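Beta-galactosidase (Geobacillus stearothermophilus, PDB 4OIF) probably hydrolyses terminal non-reducing beta-D-galactose units of beta-D-galactosides, as an intracellular, zinc-containing enzyme of glycoside hydrolase family 42. Local coordinates at residues T254-D259 / K276-I281; H261-F266 / A297-K302; L313-F318 / K461-S466; M321-S326 / G340-S345. All blocks are in the same frame, centred on the assembly; numbering follows the deposited sequence.

Contact 1: residues T254-D259 / K276-I281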
loop_
_atom_site.group_PDB
_atom_site.type_symbol
_atom_site.label_atom_id
_atom_site.label_comp_id
_atom_site.label_asym_id
_atom_site.label_seq_id
_atom_site.Cartn_x
_atom_site.Cartn_y
_atom_site.Cartn_z
ATOM N N THR A 254 -9.181 -13.182 31.545
ATOM C CA THR A 254 -9.438 -12.275 30.428
ATOM C C THR A 254 -9.041 -12.988 29.123
ATOM O O THR A 254 -8.099 -13.782 29.115
ATOM C CB THR A 254 -8.684 -10.922 30.600
ATOM O OG1 THR A 254 -9.051 -10.020 29.549
ATOM C CG2 THR A 254 -7.168 -11.116 30.601
ATOM N N ASN A 255 -9.759 -12.740 28.028
ATOM C CA ASN A 255 -9.493 -13.528 26.824
ATOM C C ASN A 255 -8.325 -13.000 25.977
ATOM O O ASN A 255 -8.248 -11.817 25.633
ATOM C CB ASN A 255 -10.761 -13.685 25.961
ATOM C CG ASN A 255 -11.570 -12.393 25.793
ATOM O OD1 ASN A 255 -11.490 -11.450 26.598
ATOM N ND2 ASN A 255 -12.389 -12.368 24.739
ATOM N N PHE A 256 -7.399 -13.914 25.685
ATOM C CA PHE A 256 -6.204 -13.648 24.889
ATOM C C PHE A 256 -6.458 -13.862 23.400
ATOM O O PHE A 256 -7.421 -14.533 23.004
ATOM C CB PHE A 256 -5.046 -14.554 25.332
ATOM C CG PHE A 256 -4.421 -14.177 26.656
ATOM C CD1 PHE A 256 -4.850 -13.064 27.363
ATOM C CD2 PHE A 256 -3.384 -14.945 27.185
ATOM C CE1 PHE A 256 -4.260 -12.724 28.580
ATOM C CE2 PHE A 256 -2.792 -14.613 28.403
ATOM C CZ PHE A 256 -3.236 -13.499 29.097
ATOM N N MET A 257 -5.572 -13.316 22.574
ATOM C CA MET A 257 -5.686 -13.446 21.121
ATOM C C MET A 257 -4.454 -14.098 20.501
ATOM O O MET A 257 -3.412 -14.263 21.152
ATOM C CB MET A 257 -5.900 -12.071 20.469
ATOM C CG MET A 257 -7.177 -11.360 20.878
ATOM S SD MET A 257 -7.096 -9.569 20.638
ATOM C CE MET A 257 -6.005 -9.091 21.963
ATOM N N ALA A 258 -4.593 -14.471 19.233
ATOM C CA ALA A 258 -3.459 -14.765 18.374
ATOM C C ALA A 258 -3.416 -13.658 17.327
ATOM O O ALA A 258 -4.422 -12.993 17.104
ATOM C CB ALA A 258 -3.596 -16.131 17.730
ATOM N N ASP A 259 -2.267 -13.440 16.701
ATOM C CA ASP A 259 -2.184 -12.407 15.674
ATOM C C ASP A 259 -2.239 -12.973 14.270
ATOM O O ASP A 259 -1.554 -13.952 13.932
ATOM C CB ASP A 259 -0.930 -11.558 15.839
ATOM C CG ASP A 259 -1.184 -10.342 16.694
ATOM O OD1 ASP A 259 -2.370 -10.108 17.007
ATOM O OD2 ASP A 259 -0.221 -9.622 17.043
ATOM N N LYS A 276 0.408 -14.018 35.081
ATOM C CA LYS A 276 0.629 -13.982 36.526
ATOM C C LYS A 276 -0.516 -13.287 37.266
ATOM O O LYS A 276 -0.677 -13.478 38.464
ATOM C CB LYS A 276 1.939 -13.275 36.862
ATOM C CG LYS A 276 3.200 -13.857 36.227
ATOM C CD LYS A 276 4.430 -13.123 36.747
ATOM C CE LYS A 276 5.624 -13.301 35.830
ATOM N NZ LYS A 276 5.784 -14.736 35.492
ATOM N N HIS A 277 -1.308 -12.488 36.556
ATOM C CA HIS A 277 -2.386 -11.736 37.196
ATOM C C HIS A 277 -3.750 -12.408 37.056
ATOM O O HIS A 277 -4.730 -11.934 37.615
ATOM C CB HIS A 277 -2.450 -10.312 36.628
ATOM C CG HIS A 277 -1.202 -9.518 36.868
ATOM N ND1 HIS A 277 -1.101 -8.573 37.869
ATOM C CD2 HIS A 277 0.009 -9.554 36.260
ATOM C CE1 HIS A 277 0.112 -8.049 37.852
ATOM N NE2 HIS A 277 0.804 -8.624 36.883
ATOM N N LEU A 278 -3.806 -13.514 36.322
ATOM C CA LEU A 278 -5.068 -14.199 36.077
ATOM C C LEU A 278 -5.168 -15.509 36.858
ATOM O O LEU A 278 -4.150 -16.101 37.213
ATOM C CB LEU A 278 -5.232 -14.473 34.585
ATOM C CG LEU A 278 -5.146 -13.264 33.652
ATOM C CD1 LEU A 278 -5.213 -13.732 32.196
ATOM C CD2 LEU A 278 -6.249 -12.258 33.946
ATOM N N ASP A 279 -6.392 -15.953 37.134
ATOM C CA ASP A 279 -6.586 -17.245 37.791
ATOM C C ASP A 279 -6.477 -18.346 36.748
ATOM O O ASP A 279 -5.958 -19.426 37.019
ATOM C CB ASP A 279 -7.947 -17.320 38.502
ATOM C CG ASP A 279 -8.071 -16.315 39.630
ATOM O OD1 ASP A 279 -7.033 -15.994 40.257
ATOM O OD2 ASP A 279 -9.203 -15.842 39.889
ATOM N N VAL A 280 -6.964 -18.049 35.549
ATOM C CA VAL A 280 -7.005 -19.031 34.481
ATOM C C VAL A 280 -6.818 -18.324 33.131
ATOM O O VAL A 280 -7.275 -17.191 32.934
ATOM C CB VAL A 280 -8.339 -19.860 34.527
ATOM C CG1 VAL A 280 -9.543 -18.948 34.495
ATOM C CG2 VAL A 280 -8.398 -20.903 33.410
ATOM N N ILE A 281 -6.088 -18.982 32.231
ATOM C CA ILE A 281 -5.834 -18.462 30.896
ATOM C C ILE A 281 -6.945 -18.890 29.957
ATOM O O ILE A 281 -7.398 -20.037 29.992
ATOM C CB ILE A 281 -4.487 -18.950 30.320
ATOM C CG1 ILE A 281 -3.332 -18.583 31.254
ATOM C CG2 ILE A 281 -4.273 -18.381 28.921
ATOM C CD1 ILE A 281 -3.301 -17.109 31.653
#
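L278 meets both T254 and F256 with its CD1 methyl. T254 CG2 lies 3.6 Å from L278 CD1 and almost as close to the second methyl, CD2. These two side chains run at about a right angle. F256 comes at L278 from the opposite direction, and its far ring corner, CZ, stops 3.7 Å from L278 CD1. I281, from the same loop as L278, meets another part of the ring. Its CG2 sits 4.0 Å from F256 CD2, and its CD1 is 4.1 Å from F256 CE2. All four residues are buried, and no hydrogen bond crosses between the segments. With an alanine at F256, L278 CD1 and the I281 methyls would probably lose the ring they share, opening a gap between loop and strand.

Neighbouring bonds hold these residues in place. T254 OG1 is anti to the backbone N (chi1 -175°) and bonds to V155 O. This leaves CG2 to face the leucine. The backbone of F256 is bonded to S282 and D284, and that of I281 to L319. The arrangement belongs to the TIM barrel, where 276-281 leads into strand 282-284, the parallel neighbour of strand 252-259. L278 also touches F236 of helix 218-246, and F256 touches W283, so the cluster is wedged between a barrel helix and two adjacent barrel strands.

Contact 2: residues H261-F266 / A297-K302; sequences HDLIPF and ADLAMK
D262 and K302 form the charged part of the contact. K302 NZ gives a hydrogen bond of 2.8 Å to D262 OD1 within a salt bridge, and meets that oxygen nearly in line with its C-O bond. The lysine chain is extended beyond CG, which carries the ammonium group past the D262 backbone; CD passes 3.5 Å from D262 O. Both charges have further partners. E294 also pairs with K302 NZ, while R437 and Q440 hold D262 OD2. D262 OD1 also lies 4.0 Å above the face of the H261 ring.

L263 and I264 form a G1 beta bulge opposite D259, with L263 in the left-handed region (phi 53°, psi 52°). It lies where strand 252-259 of the TIM barrel turns back into strand 264-265. Helix 296-312, which carries K302, is the barrel helix between strands 282-284 and 319-322.

Two waters span the segments. One donates to L263 O at 2.7 Å and to K302 O at 2.9 Å. The other donates to H261 O at 2.6 Å and is only weakly bound to K302 NZ.

In the apolar part, L263 CD1 meets L299 CD1 at 4.2 Å, the two side chains crossing at about a right angle.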
loop_
_atom_site.group_PDB
_atom_site.type_symbol
_atom_site.label_atom_id
_atom_site.label_comp_id
_atom_site.label_asym_id
_atom_site.label_seq_id
_atom_site.Cartn_x
_atom_site.Cartn_y
_atom_site.Cartn_z
ATOM N N HIS A 261 -3.371 -14.394 10.471
ATOM C CA HIS A 261 -2.778 -15.194 9.391
ATOM C C HIS A 261 -2.018 -16.426 9.903
ATOM O O HIS A 261 -2.458 -17.564 9.709
ATOM C CB HIS A 261 -1.868 -14.322 8.500
ATOM C CG HIS A 261 -1.166 -15.081 7.411
ATOM N ND1 HIS A 261 -1.729 -16.167 6.774
ATOM C CD2 HIS A 261 0.051 -14.903 6.844
ATOM C CE1 HIS A 261 -0.884 -16.630 5.868
ATOM N NE2 HIS A 261 0.203 -15.882 5.891
ATOM N N ASP A 262 -0.882 -16.207 10.554
ATOM C CA ASP A 262 -0.032 -17.324 10.930
ATOM C C ASP A 262 -0.307 -17.760 12.349
ATOM O O ASP A 262 0.393 -18.625 12.881
ATOM C CB ASP A 262 1.448 -16.967 10.763
ATOM C CG ASP A 262 1.950 -17.239 9.360
ATOM O OD1 ASP A 262 1.537 -18.269 8.778
ATOM O OD2 ASP A 262 2.747 -16.429 8.837
ATOM N N LEU A 263 -1.339 -17.177 12.950
ATOM C CA LEU A 263 -1.717 -17.547 14.301
ATOM C C LEU A 263 -0.516 -17.461 15.236
ATOM O O LEU A 263 -0.182 -18.421 15.927
ATOM C CB LEU A 263 -2.306 -18.961 14.331
ATOM C CG LEU A 263 -3.763 -19.120 13.905
ATOM C CD1 LEU A 263 -4.214 -20.544 14.135
ATOM C CD2 LEU A 263 -4.662 -18.144 14.659
ATOM N N ILE A 264 0.153 -16.318 15.227
ATOM C CA ILE A 264 1.306 -16.111 16.085
ATOM C C ILE A 264 0.818 -15.544 17.408
ATOM O O ILE A 264 -0.330 -15.118 17.512
ATOM C CB ILE A 264 2.329 -15.178 15.425
ATOM C CG1 ILE A 264 1.790 -13.747 15.381
ATOM C CG2 ILE A 264 2.672 -15.691 14.024
ATOM C CD1 ILE A 264 2.683 -12.785 14.663
ATOM N N PRO A 265 1.661 -15.583 18.439
ATOM C CA PRO A 265 1.168 -15.002 19.687
ATOM C C PRO A 265 0.788 -13.544 19.494
ATOM O O PRO A 265 1.432 -12.852 18.696
ATOM C CB PRO A 265 2.359 -15.142 20.635
ATOM C CG PRO A 265 3.131 -16.296 20.095
ATOM C CD PRO A 265 2.925 -16.317 18.618
ATOM N N PHE A 266 -0.263 -13.105 20.183
ATOM C CA PHE A 266 -0.669 -11.711 20.142
ATOM C C PHE A 266 0.551 -10.849 20.460
ATOM O O PHE A 266 1.294 -11.139 21.406
ATOM C CB PHE A 266 -1.812 -11.448 21.124
ATOM C CG PHE A 266 -2.253 -10.020 21.170
ATOM C CD1 PHE A 266 -2.775 -9.406 20.039
ATOM C CD2 PHE A 266 -2.165 -9.289 22.347
ATOM C CE1 PHE A 266 -3.189 -8.083 20.078
ATOM C CE2 PHE A 266 -2.582 -7.967 22.395
ATOM C CZ PHE A 266 -3.090 -7.362 21.256
ATOM N N ALA A 297 -3.476 -29.870 7.923
ATOM C CA ALA A 297 -2.491 -30.318 8.905
ATOM C C ALA A 297 -1.526 -29.204 9.361
ATOM O O ALA A 297 -1.221 -29.101 10.554
ATOM C CB ALA A 297 -1.700 -31.517 8.344
ATOM N N ASP A 298 -1.051 -28.373 8.433
ATOM C CA ASP A 298 -0.134 -27.272 8.792
ATOM C C ASP A 298 -0.807 -26.234 9.703
ATOM O O ASP A 298 -0.233 -25.771 10.720
ATOM C CB ASP A 298 0.396 -26.578 7.532
ATOM C CG ASP A 298 1.327 -27.459 6.714
ATOM O OD1 ASP A 298 2.177 -28.170 7.302
ATOM O OD2 ASP A 298 1.197 -27.438 5.472
ATOM N N LEU A 299 -2.034 -25.876 9.336
ATOM C CA LEU A 299 -2.832 -24.967 10.150
ATOM C C LEU A 299 -3.073 -25.569 11.534
ATOM O O LEU A 299 -2.900 -24.889 12.558
ATOM C CB LEU A 299 -4.156 -24.656 9.466
ATOM C CG LEU A 299 -5.021 -23.591 10.136
ATOM C CD1 LEU A 299 -4.192 -22.344 10.386
ATOM C CD2 LEU A 299 -6.228 -23.260 9.262
ATOM N N ALA A 300 -3.459 -26.846 11.552
ATOM C CA ALA A 300 -3.759 -27.542 12.803
ATOM C C ALA A 300 -2.538 -27.528 13.711
ATOM O O ALA A 300 -2.650 -27.292 14.914
ATOM C CB ALA A 300 -4.209 -28.967 12.539
ATOM N N MET A 301 -1.374 -27.762 13.115
ATOM C CA MET A 301 -0.105 -27.676 13.827
ATOM C C MET A 301 0.100 -26.295 14.444
ATOM O O MET A 301 0.484 -26.190 15.620
ATOM C CB MET A 301 1.056 -27.997 12.892
ATOM C CG MET A 301 2.400 -28.060 13.595
ATOM S SD MET A 301 3.706 -28.509 12.454
ATOM C CE MET A 301 3.559 -27.155 11.296
ATOM N N LYS A 302 -0.145 -25.243 13.656
ATOM C CA LYS A 302 -0.041 -23.874 14.196
ATOM C C LYS A 302 -0.954 -23.650 15.411
ATOM O O LYS A 302 -0.556 -23.041 16.440
ATOM C CB LYS A 302 -0.371 -22.839 13.117
ATOM C CG LYS A 302 0.700 -22.642 12.068
ATOM C CD LYS A 302 0.267 -21.581 11.084
ATOM C CE LYS A 302 0.958 -21.728 9.758
ATOM N NZ LYS A 302 0.409 -20.779 8.742
HETATM O O HOH W 1 -2.827 -19.691 8.203
HETATM O O HOH W 2 1.180 -20.751 15.802
#

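Contact 3: residues L313-F318 / K461-S466; sequences LKQQPF and KEHDFS
The imidazole of H463 has Q315 at its edge: Q315 CG lies near the ring plane, 4.1 Å from H463 NE2. L313 O lies 4.0 Å from H463 CE1. The amide of Q315 stands at 80° to the imidazole. Contact here is by van der Waals approach, without a hydrogen bond between the segments.

The two loops come from different parts of the protein. Loop 313-318 joins helix 296-312 to strand 319-322 of the TIM barrel. Loop 461-466 links strands 456-459 and 470-473 of the sheet in the trimerisation family region. The contact is thus a surface seam between the two, within one chain and away from the predicted active site and the zinc site.

Both ring nitrogens of H463 are used, which should fix the turn of the ring. NE2 is bonded to S312 O at the end of the barrel helix, and ND1 to T460 OG1 just before its own loop. The first bond also crosses the seam.

In Q315, chi1 (-72°) sets CG against the ring edge, and the bend at chi2 (-80°) turns the amide off toward D457. There, Q315 NE2 is hydrogen-bonded to D457 OD2 of strand 456-459.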
loop_
_atom_site.group_PDB
_atom_site.type_symbol
_atom_site.label_atom_id
_atom_site.label_comp_id
_atom_site.label_asym_id
_atom_site.label_seq_id
_atom_site.Cartn_x
_atom_site.Cartn_y
_atom_site.Cartn_z
ATOM N N LEU A 313 1.476 -21.340 30.034
ATOM C CA LEU A 313 1.611 -20.101 30.822
ATOM C C LEU A 313 1.407 -20.290 32.323
ATOM O O LEU A 313 2.134 -19.720 33.143
ATOM C CB LEU A 313 0.637 -19.043 30.328
ATOM C CG LEU A 313 1.129 -18.412 29.034
ATOM C CD1 LEU A 313 0.060 -17.523 28.437
ATOM C CD2 LEU A 313 2.429 -17.637 29.291
ATOM N N LYS A 314 0.416 -21.091 32.682
ATOM C CA LYS A 314 0.149 -21.336 34.086
ATOM C C LYS A 314 0.138 -22.828 34.395
ATOM O O LYS A 314 -0.318 -23.239 35.463
ATOM C CB LYS A 314 -1.171 -20.686 34.497
ATOM C CG LYS A 314 -1.178 -19.170 34.343
ATOM C CD LYS A 314 -2.481 -18.561 34.852
ATOM C CE LYS A 314 -2.568 -18.630 36.372
ATOM N NZ LYS A 314 -1.739 -17.560 36.982
ATOM N N GLN A 315 0.643 -23.619 33.449
ATOM C CA GLN A 315 0.879 -25.049 33.642
ATOM C C GLN A 315 -0.336 -25.740 34.263
ATOM O O GLN A 315 -0.225 -26.484 35.246
ATOM C CB GLN A 315 2.134 -25.259 34.500
ATOM C CG GLN A 315 3.449 -24.936 33.778
ATOM C CD GLN A 315 3.924 -26.062 32.847
ATOM O OE1 GLN A 315 4.675 -26.956 33.253
ATOM N NE2 GLN A 315 3.483 -26.017 31.598
ATOM N N GLN A 316 -1.496 -25.460 33.680
ATOM C CA GLN A 316 -2.775 -25.981 34.144
ATOM C C GLN A 316 -3.727 -25.958 32.940
ATOM O O GLN A 316 -3.385 -25.389 31.905
ATOM C CB GLN A 316 -3.308 -25.134 35.304
ATOM C CG GLN A 316 -3.643 -23.717 34.872
ATOM C CD GLN A 316 -4.241 -22.856 35.971
ATOM O OE1 GLN A 316 -4.201 -23.201 37.157
ATOM N NE2 GLN A 316 -4.793 -21.712 35.578
ATOM N N PRO A 317 -4.918 -26.572 33.054
ATOM C CA PRO A 317 -5.807 -26.472 31.891
ATOM C C PRO A 317 -6.164 -25.018 31.544
ATOM O O PRO A 317 -6.224 -24.171 32.439
ATOM C CB PRO A 317 -7.052 -27.239 32.334
ATOM C CG PRO A 317 -6.578 -28.152 33.406
ATOM C CD PRO A 317 -5.487 -27.425 34.113
ATOM N N PHE A 318 -6.384 -24.735 30.264
ATOM C CA PHE A 318 -6.823 -23.408 29.852
ATOM C C PHE A 318 -8.271 -23.460 29.380
ATOM O O PHE A 318 -8.856 -24.522 29.266
ATOM C CB PHE A 318 -5.910 -22.841 28.755
ATOM C CG PHE A 318 -6.073 -23.510 27.410
ATOM C CD1 PHE A 318 -5.303 -24.618 27.074
ATOM C CD2 PHE A 318 -6.983 -23.015 26.473
ATOM C CE1 PHE A 318 -5.447 -25.236 25.838
ATOM C CE2 PHE A 318 -7.132 -23.625 25.231
ATOM C CZ PHE A 318 -6.359 -24.742 24.914
ATOM N N LYS A 461 10.617 -17.375 29.704
ATOM C CA LYS A 461 11.734 -17.358 30.643
ATOM C C LYS A 461 11.235 -17.341 32.089
ATOM O O LYS A 461 12.003 -17.576 33.008
ATOM C CB LYS A 461 12.650 -16.163 30.379
ATOM C CG LYS A 461 11.999 -14.807 30.553
ATOM C CD LYS A 461 12.953 -13.716 30.113
ATOM C CE LYS A 461 12.434 -12.336 30.461
ATOM N NZ LYS A 461 11.247 -12.007 29.644
ATOM N N GLU A 462 9.939 -17.089 32.274
ATOM C CA GLU A 462 9.291 -17.188 33.584
ATOM C C GLU A 462 9.042 -18.640 34.035
ATOM O O GLU A 462 8.269 -18.874 34.963
ATOM C CB GLU A 462 7.940 -16.444 33.575
ATOM C CG GLU A 462 7.956 -15.045 32.973
ATOM C CD GLU A 462 8.776 -14.059 33.786
ATOM O OE1 GLU A 462 8.772 -14.145 35.041
ATOM O OE2 GLU A 462 9.430 -13.194 33.159
ATOM N N HIS A 463 9.667 -19.609 33.375
ATOM C CA HIS A 463 9.424 -21.024 33.666
ATOM C C HIS A 463 10.656 -21.733 34.183
ATOM O O HIS A 463 11.789 -21.330 33.922
ATOM C CB HIS A 463 8.939 -21.778 32.422
ATOM C CG HIS A 463 7.481 -21.620 32.143
ATOM N ND1 HIS A 463 6.941 -20.460 31.628
ATOM C CD2 HIS A 463 6.447 -22.480 32.294
ATOM C CE1 HIS A 463 5.637 -20.608 31.484
ATOM N NE2 HIS A 463 5.311 -21.824 31.881
ATOM N N ASP A 464 10.408 -22.824 34.891
ATOM C CA ASP A 464 11.451 -23.709 35.356
ATOM C C ASP A 464 12.033 -24.507 34.191
ATOM O O ASP A 464 11.379 -25.402 33.661
ATOM C CB ASP A 464 10.874 -24.645 36.414
ATOM C CG ASP A 464 11.932 -25.424 37.155
ATOM O OD1 ASP A 464 13.064 -25.575 36.640
ATOM O OD2 ASP A 464 11.608 -25.901 38.262
ATOM N N PHE A 465 13.259 -24.190 33.793
ATOM C CA PHE A 465 13.906 -24.912 32.701
ATOM C C PHE A 465 14.206 -26.364 33.075
ATOM O O PHE A 465 14.146 -27.273 32.234
ATOM C CB PHE A 465 15.212 -24.230 32.295
ATOM C CG PHE A 465 15.038 -22.870 31.703
ATOM C CD1 PHE A 465 13.812 -22.466 31.201
ATOM C CD2 PHE A 465 16.108 -21.994 31.644
ATOM C CE1 PHE A 465 13.655 -21.212 30.653
ATOM C CE2 PHE A 465 15.955 -20.737 31.095
ATOM C CZ PHE A 465 14.723 -20.348 30.596
ATOM N N SER A 466 14.534 -26.570 34.348
ATOM C CA SER A 466 15.077 -27.839 34.810
ATOM C C SER A 466 14.096 -28.999 34.700
ATOM O O SER A 466 14.479 -30.152 34.826
ATOM C CB SER A 466 15.531 -27.698 36.253
ATOM O OG SER A 466 14.419 -27.373 37.060
#

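Contact 4: residues M321-S326 / G340-S345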
loop_
_atom_site.group_PDB
_atom_site.type_symbol
_atom_site.label_atom_id
_atom_site.label_comp_id
_atom_site.label_asym_id
_atom_site.label_seq_id
_atom_site.Cartn_x
_atom_site.Cartn_y
_atom_site.Cartn_z
ATOM N N MET A 321 -12.108 -19.576 25.127
ATOM C CA MET A 321 -13.189 -18.626 25.389
ATOM C C MET A 321 -13.989 -18.352 24.115
ATOM O O MET A 321 -15.216 -18.177 24.150
ATOM C CB MET A 321 -12.636 -17.316 25.966
ATOM C CG MET A 321 -13.709 -16.317 26.409
ATOM S SD MET A 321 -14.662 -16.864 27.847
ATOM C CE MET A 321 -13.346 -17.076 29.034
ATOM N N GLU A 322 -13.293 -18.319 22.986
ATOM C CA GLU A 322 -13.961 -18.092 21.716
ATOM C C GLU A 322 -13.401 -18.968 20.601
ATOM O O GLU A 322 -12.197 -19.230 20.532
ATOM C CB GLU A 322 -13.854 -16.622 21.309
ATOM C CG GLU A 322 -14.512 -15.625 22.257
ATOM C CD GLU A 322 -14.143 -14.189 21.915
ATOM O OE1 GLU A 322 -13.442 -14.003 20.894
ATOM O OE2 GLU A 322 -14.547 -13.259 22.656
ATOM N N CYS A 323 -14.308 -19.428 19.745
ATOM C CA CYS A 323 -13.994 -19.912 18.403
ATOM C C CYS A 323 -15.304 -19.806 17.624
ATOM O O CYS A 323 -16.352 -19.546 18.222
ATOM C CB CYS A 323 -13.441 -21.344 18.413
ATOM S SG CYS A 323 -14.592 -22.641 18.941
ATOM N N THR A 324 -15.261 -19.960 16.306
ATOM C CA THR A 324 -16.503 -19.915 15.531
ATOM C C THR A 324 -16.921 -21.333 15.163
ATOM O O THR A 324 -16.081 -22.160 14.804
ATOM C CB THR A 324 -16.381 -19.016 14.242
ATOM O OG1 THR A 324 -17.589 -19.085 13.467
ATOM C CG2 THR A 324 -15.216 -19.417 13.384
ATOM N N PRO A 325 -18.224 -21.626 15.294
ATOM C CA PRO A 325 -18.806 -22.915 14.895
ATOM C C PRO A 325 -18.931 -23.034 13.376
ATOM O O PRO A 325 -19.292 -24.088 12.859
ATOM C CB PRO A 325 -20.188 -22.903 15.564
ATOM C CG PRO A 325 -20.531 -21.449 15.691
ATOM C CD PRO A 325 -19.223 -20.729 15.912
ATOM N N SER A 326 -18.627 -21.957 12.665
ATOM C CA SER A 326 -18.755 -21.962 11.212
ATOM C C SER A 326 -17.721 -21.036 10.563
ATOM O O SER A 326 -16.621 -21.480 10.211
ATOM C CB SER A 326 -20.186 -21.569 10.797
ATOM O OG SER A 326 -20.551 -20.289 11.295
ATOM N N GLY A 340 -17.784 -31.781 9.848
ATOM C CA GLY A 340 -16.788 -32.544 10.575
ATOM C C GLY A 340 -15.629 -31.727 11.136
ATOM O O GLY A 340 -15.015 -32.111 12.139
ATOM N N MET A 341 -15.327 -30.600 10.498
ATOM C CA MET A 341 -14.167 -29.817 10.883
ATOM C C MET A 341 -14.381 -29.136 12.234
ATOM O O MET A 341 -13.431 -28.949 13.009
ATOM C CB MET A 341 -13.841 -28.783 9.803
ATOM C CG MET A 341 -12.776 -27.777 10.206
ATOM S SD MET A 341 -11.203 -28.535 10.653
ATOM C CE MET A 341 -10.772 -29.293 9.112
ATOM N N HIS A 342 -15.625 -28.759 12.521
ATOM C CA HIS A 342 -15.894 -28.122 13.796
ATOM C C HIS A 342 -15.682 -29.113 14.931
ATOM O O HIS A 342 -14.995 -28.814 15.925
ATOM C CB HIS A 342 -17.304 -27.548 13.863
ATOM C CG HIS A 342 -17.594 -26.896 15.175
ATOM N ND1 HIS A 342 -16.795 -25.902 15.693
ATOM C CD2 HIS A 342 -18.548 -27.134 16.104
ATOM C CE1 HIS A 342 -17.265 -25.531 16.870
ATOM N NE2 HIS A 342 -18.324 -26.269 17.145
ATOM N N PHE A 343 -16.257 -30.300 14.774
ATOM C CA PHE A 343 -16.065 -31.359 15.762
ATOM C C PHE A 343 -14.559 -31.625 15.999
ATOM O O PHE A 343 -14.062 -31.642 17.151
ATOM C CB PHE A 343 -16.789 -32.645 15.329
ATOM C CG PHE A 343 -16.864 -33.661 16.415
ATOM C CD1 PHE A 343 -17.905 -33.644 17.320
ATOM C CD2 PHE A 343 -15.846 -34.590 16.585
ATOM C CE1 PHE A 343 -17.945 -34.551 18.365
ATOM C CE2 PHE A 343 -15.886 -35.500 17.618
ATOM C CZ PHE A 343 -16.937 -35.477 18.510
ATOM N N LEU A 344 -13.844 -31.787 14.891
ATOM C CA LEU A 344 -12.409 -32.068 14.893
ATOM C C LEU A 344 -11.612 -31.014 15.647
ATOM O O LEU A 344 -10.827 -31.346 16.552
ATOM C CB LEU A 344 -11.909 -32.180 13.450
ATOM C CG LEU A 344 -10.416 -32.133 13.128
ATOM C CD1 LEU A 344 -9.620 -33.223 13.843
ATOM C CD2 LEU A 344 -10.197 -32.201 11.612
ATOM N N SER A 345 -11.824 -29.750 15.280
ATOM C CA SER A 345 -11.113 -28.638 15.911
ATOM C C SER A 345 -11.441 -28.517 17.413
ATOM O O SER A 345 -10.557 -28.222 18.234
ATOM C CB SER A 345 -11.416 -27.322 15.180
ATOM O OG SER A 345 -12.760 -26.901 15.323
#
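P325 sets its CA over one face of the H342 imidazole, 3.8 Å from the centroid and 22° off the ring normal, a CH-pi contact. The point of contact is offset toward the ring rim, and P325 CA is 3.6 Å from H342 CE1. P325 CB follows at 4.1 Å from the same CE1. With chi1 of H342 at 180°, its CG points opposite the backbone N and the ring reaches the proline.

Away from this face the contact is looser. C323 SG stands at the ring edge, 4.4 Å from H342 CE1. T324 O lies 3.9 Å from H342 ND1 without bonding to it; K337 NZ is bonded to both atoms. Toward S345 the backbones draw apart, from 6.1 Å between the CA atoms of P325 and H342 to 9.5 Å between those of C323 and S345.

The fold is the TIM barrel. Strand 319-322 carries E322, the predicted nucleophile; beyond it the chain makes an ST turn, S326 N donating to T324 OG1. Helix 341-351 begins after the N-cap residue G340, whose N is bonded to E390.

H342 NE2 is bonded to Y359 OH. A leucine in place of H342 would probably leave K337 NZ and Y359 OH each short of a partner and P325 without its aromatic face. P325 also touches V391 of helix 386-399.

Contacts 1, 2 and 4 belong to the TIM barrel. Contact 3 ties the barrel to the trimerisation family region. Contacts 1 and 2 meet along strands 252-259 and 264-265, where D259 N and I264 O are 2.7 Å apart, a probable hydrogen bond. Contact 1 reaches contact 3 through a salt bridge, K276 NZ to E462 OE1 at 3.1 Å. Contact 4 contains E322, the predicted nucleophile, and N255 ND2 from contact 1 lies 3.1 Å from E322 OE2. The side chain of T254 is about 7 Å from that of E158, the predicted proton donor. The centres of contacts 3 and 4 are 26 Å apart.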